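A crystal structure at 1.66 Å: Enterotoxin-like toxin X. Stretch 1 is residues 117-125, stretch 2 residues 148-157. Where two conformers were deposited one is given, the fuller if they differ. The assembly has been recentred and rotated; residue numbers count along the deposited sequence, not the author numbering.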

# COMPACT_ATOMS: atom_id res chain seq x y z
N GLY A 117 7.65 -0.28 10.14
CA GLY A 117 6.39 0.32 10.52
C GLY A 117 5.24 -0.33 9.76
O GLY A 117 5.44 -1.08 8.79
N ASN A 118 4.05 -0.04 10.22
CA ASN A 118 2.86 -0.68 9.69
C ASN A 118 2.04 0.23 8.81
O ASN A 118 1.90 1.42 9.09
CB ASN A 118 1.97 -1.16 10.80
CG ASN A 118 2.64 -2.21 11.66
OD1 ASN A 118 3.51 -2.95 11.20
ND2 ASN A 118 2.25 -2.24 12.93
N ILE A 119 1.47 -0.39 7.78
CA ILE A 119 0.39 0.20 7.00
C ILE A 119 -0.89 -0.47 7.50
O ILE A 119 -0.96 -1.70 7.59
CB ILE A 119 0.60 -0.08 5.50
CG1 ILE A 119 1.96 0.45 5.04
CG2 ILE A 119 -0.52 0.54 4.67
CD1 ILE A 119 2.43 -0.17 3.73
N VAL A 120 -1.92 0.31 7.86
CA VAL A 120 -3.12 -0.24 8.44
C VAL A 120 -4.36 0.08 7.61
O VAL A 120 -4.67 1.23 7.38
CB VAL A 120 -3.33 0.25 9.90
CG1 VAL A 120 -4.57 -0.39 10.51
CG2 VAL A 120 -2.07 -0.05 10.73
N ILE A 121 -5.07 -0.96 7.19
CA ILE A 121 -6.35 -0.82 6.52
C ILE A 121 -7.39 -0.71 7.64
O ILE A 121 -7.55 -1.65 8.41
CB ILE A 121 -6.67 -2.03 5.61
CG1 ILE A 121 -5.53 -2.31 4.62
CG2 ILE A 121 -7.98 -1.79 4.87
CD1 ILE A 121 -5.67 -3.62 3.86
N ASN A 122 -8.07 0.44 7.74
CA ASN A 122 -9.10 0.67 8.73
C ASN A 122 -10.46 0.50 8.12
O ASN A 122 -10.72 1.05 7.04
CB ASN A 122 -8.98 2.10 9.28
CG ASN A 122 -7.63 2.32 9.94
OD1 ASN A 122 -7.30 1.65 10.91
ND2 ASN A 122 -6.82 3.19 9.36
N THR A 123 -11.34 -0.23 8.80
CA THR A 123 -12.69 -0.47 8.29
C THR A 123 -13.69 0.47 8.94
O THR A 123 -13.41 1.09 9.98
CB THR A 123 -13.16 -1.94 8.44
OG1 THR A 123 -13.61 -2.21 9.77
CG2 THR A 123 -12.08 -2.92 8.04
N LYS A 124 -14.85 0.57 8.32
CA LYS A 124 -15.83 1.58 8.75
C LYS A 124 -16.34 1.39 10.18
O LYS A 124 -16.65 2.36 10.85
CB LYS A 124 -16.99 1.64 7.77
CG LYS A 124 -16.55 2.26 6.44
CD LYS A 124 -17.62 2.20 5.39
CE LYS A 124 -17.19 2.99 4.18
NZ LYS A 124 -18.24 2.94 3.14
N ASN A 125 -16.43 0.15 10.64
CA ASN A 125 -16.87 -0.14 12.03
C ASN A 125 -15.73 -0.35 13.03
O ASN A 125 -15.98 -0.82 14.15
CB ASN A 125 -17.80 -1.35 12.06
CG ASN A 125 -19.07 -1.13 11.28
OD1 ASN A 125 -19.66 -0.06 11.31
ND2 ASN A 125 -19.51 -2.17 10.58
N THR A 148 -14.45 -3.95 -0.55
CA THR A 148 -13.78 -2.64 -0.66
C THR A 148 -14.65 -1.49 -0.13
O THR A 148 -14.14 -0.46 0.26
CB THR A 148 -13.37 -2.31 -2.11
OG1 THR A 148 -14.53 -2.33 -2.94
CG2 THR A 148 -12.39 -3.32 -2.64
N ASP A 149 -15.98 -1.67 -0.13
CA ASP A 149 -16.89 -0.69 0.43
C ASP A 149 -16.90 -0.67 1.98
O ASP A 149 -17.54 0.20 2.59
CB ASP A 149 -18.30 -0.94 -0.12
CG ASP A 149 -19.27 0.17 0.23
OD1 ASP A 149 -18.95 1.33 -0.04
OD2 ASP A 149 -20.33 -0.14 0.81
N ASP A 150 -16.17 -1.60 2.60
CA ASP A 150 -15.99 -1.63 4.05
C ASP A 150 -14.80 -0.80 4.51
O ASP A 150 -14.64 -0.60 5.72
CB ASP A 150 -15.80 -3.08 4.53
CG ASP A 150 -15.91 -3.23 6.06
OD1 ASP A 150 -16.79 -2.56 6.65
OD2 ASP A 150 -15.09 -3.99 6.65
N ILE A 151 -13.98 -0.33 3.58
CA ILE A 151 -12.72 0.33 3.95
C ILE A 151 -12.95 1.81 4.20
O ILE A 151 -13.53 2.51 3.37
CB ILE A 151 -11.66 0.15 2.87
CG1 ILE A 151 -11.43 -1.33 2.63
CG2 ILE A 151 -10.38 0.87 3.27
CD1 ILE A 151 -10.66 -1.63 1.37
N LYS A 152 -12.52 2.27 5.37
CA LYS A 152 -12.59 3.69 5.73
C LYS A 152 -11.44 4.47 5.11
O LYS A 152 -11.66 5.41 4.36
CB LYS A 152 -12.59 3.85 7.24
CG LYS A 152 -12.66 5.30 7.70
CD LYS A 152 -12.67 5.35 9.22
CE LYS A 152 -12.78 6.77 9.75
NZ LYS A 152 -11.44 7.27 10.16
N ASN A 153 -10.22 4.07 5.44
CA ASN A 153 -9.01 4.66 4.90
C ASN A 153 -7.83 3.72 5.19
O ASN A 153 -8.02 2.66 5.77
CB ASN A 153 -8.75 6.07 5.48
CG ASN A 153 -8.37 6.07 6.95
OD1 ASN A 153 -8.37 5.04 7.62
ND2 ASN A 153 -8.01 7.24 7.45
N VAL A 154 -6.64 4.14 4.78
CA VAL A 154 -5.41 3.42 5.09
C VAL A 154 -4.52 4.40 5.80
O VAL A 154 -4.25 5.48 5.29
CB VAL A 154 -4.73 2.89 3.80
CG1 VAL A 154 -3.31 2.36 4.11
CG2 VAL A 154 -5.57 1.81 3.17
N THR A 155 -4.08 4.04 7.01
CA THR A 155 -3.14 4.87 7.71
C THR A 155 -1.77 4.22 7.75
O THR A 155 -1.65 3.00 7.54
CB THR A 155 -3.64 5.17 9.14
OG1 THR A 155 -3.96 3.96 9.82
CG2 THR A 155 -4.87 6.05 9.08
N PHE A 156 -0.73 5.01 8.00
CA PHE A 156 0.60 4.42 8.12
C PHE A 156 1.57 5.33 8.81
O PHE A 156 1.45 6.55 8.70
CB PHE A 156 1.19 4.07 6.73
CG PHE A 156 1.23 5.23 5.77
CD1 PHE A 156 0.09 5.61 5.06
CD2 PHE A 156 2.40 5.92 5.55
CE1 PHE A 156 0.13 6.68 4.17
CE2 PHE A 156 2.46 6.99 4.65
CZ PHE A 156 1.31 7.37 3.96
N GLU A 157 2.56 4.72 9.46
CA GLU A 157 3.70 5.43 10.06
C GLU A 157 4.92 4.60 9.73
O GLU A 157 5.24 3.65 10.44
CB GLU A 157 3.55 5.53 11.58
CG GLU A 157 2.21 6.05 12.04
CD GLU A 157 2.06 6.03 13.55
OE1 GLU A 157 2.82 5.29 14.21
OE2 GLU A 157 1.19 6.76 14.07
O HOH W 1 3.88 1.58 12.46
O HOH W 2 -16.25 -2.43 9.20
O HOH W 3 -17.27 3.16 0.77

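Two antiparallel strands pair by exchanging main-chain hydrogen bonds, and this ladder from Enterotoxin-like toxin X illustrates what happens when the register slips. Over its regular part the exchange is reciprocal: Val120 N donates to Thr155 O (2.7 Å) and Thr155 N to Val120 O (2.9 Å). At the next such pair the exchange becomes lopsided. Asn122 N still reaches Asn153 O (3.0 Å), but Asn122 O takes its short bond from Lys152 N (2.7 Å) and only a weak one from Asn153 N (3.5 Å). One carbonyl thus serves two successive amides, the signature of a beta bulge, and beyond it Thr123 lies across from Ile151. Pairing then passes to the 3-10 segment, where Asp150 O accepts from Lys124 N (2.9 Å).

Side chains sort by face. Ile119, Ile121, Val154 and Phe156 share one, all buried; Ile119 CG2 packs against Val154 CG1 at 3.4 Å, and branched aliphatics suit such a surface because they leave no polar group unpaired. The face of Val120, Asn122, Asn153 and Thr155 is more polar. Here the Asn122 amide spends its ND2 on two acceptors, Asn153 OD1 and Thr155 OG1, each 3.0 Å away, while Asn153 ND2 is satisfied elsewhere in the structure.

The ends rely on charge and water. Extended Lys124 carries NZ to Asp149 O (2.9 Å), with a long salt bridge from NZ to Asp149 OD1 (3.6 Å); water 3 bridges the same two side-chain atoms, accepting from NZ and donating to OD1. Water 2 accepts from Asn125 N, donates to Asp150 OD1 and bonds Thr123 OG1. At the other end, water 1 links Asn118 N to Glu157 O, and Glu157 N bonds weakly to Asn118 O (3.4 Å). Gly117 fits because a CB would clash with Glu157 O.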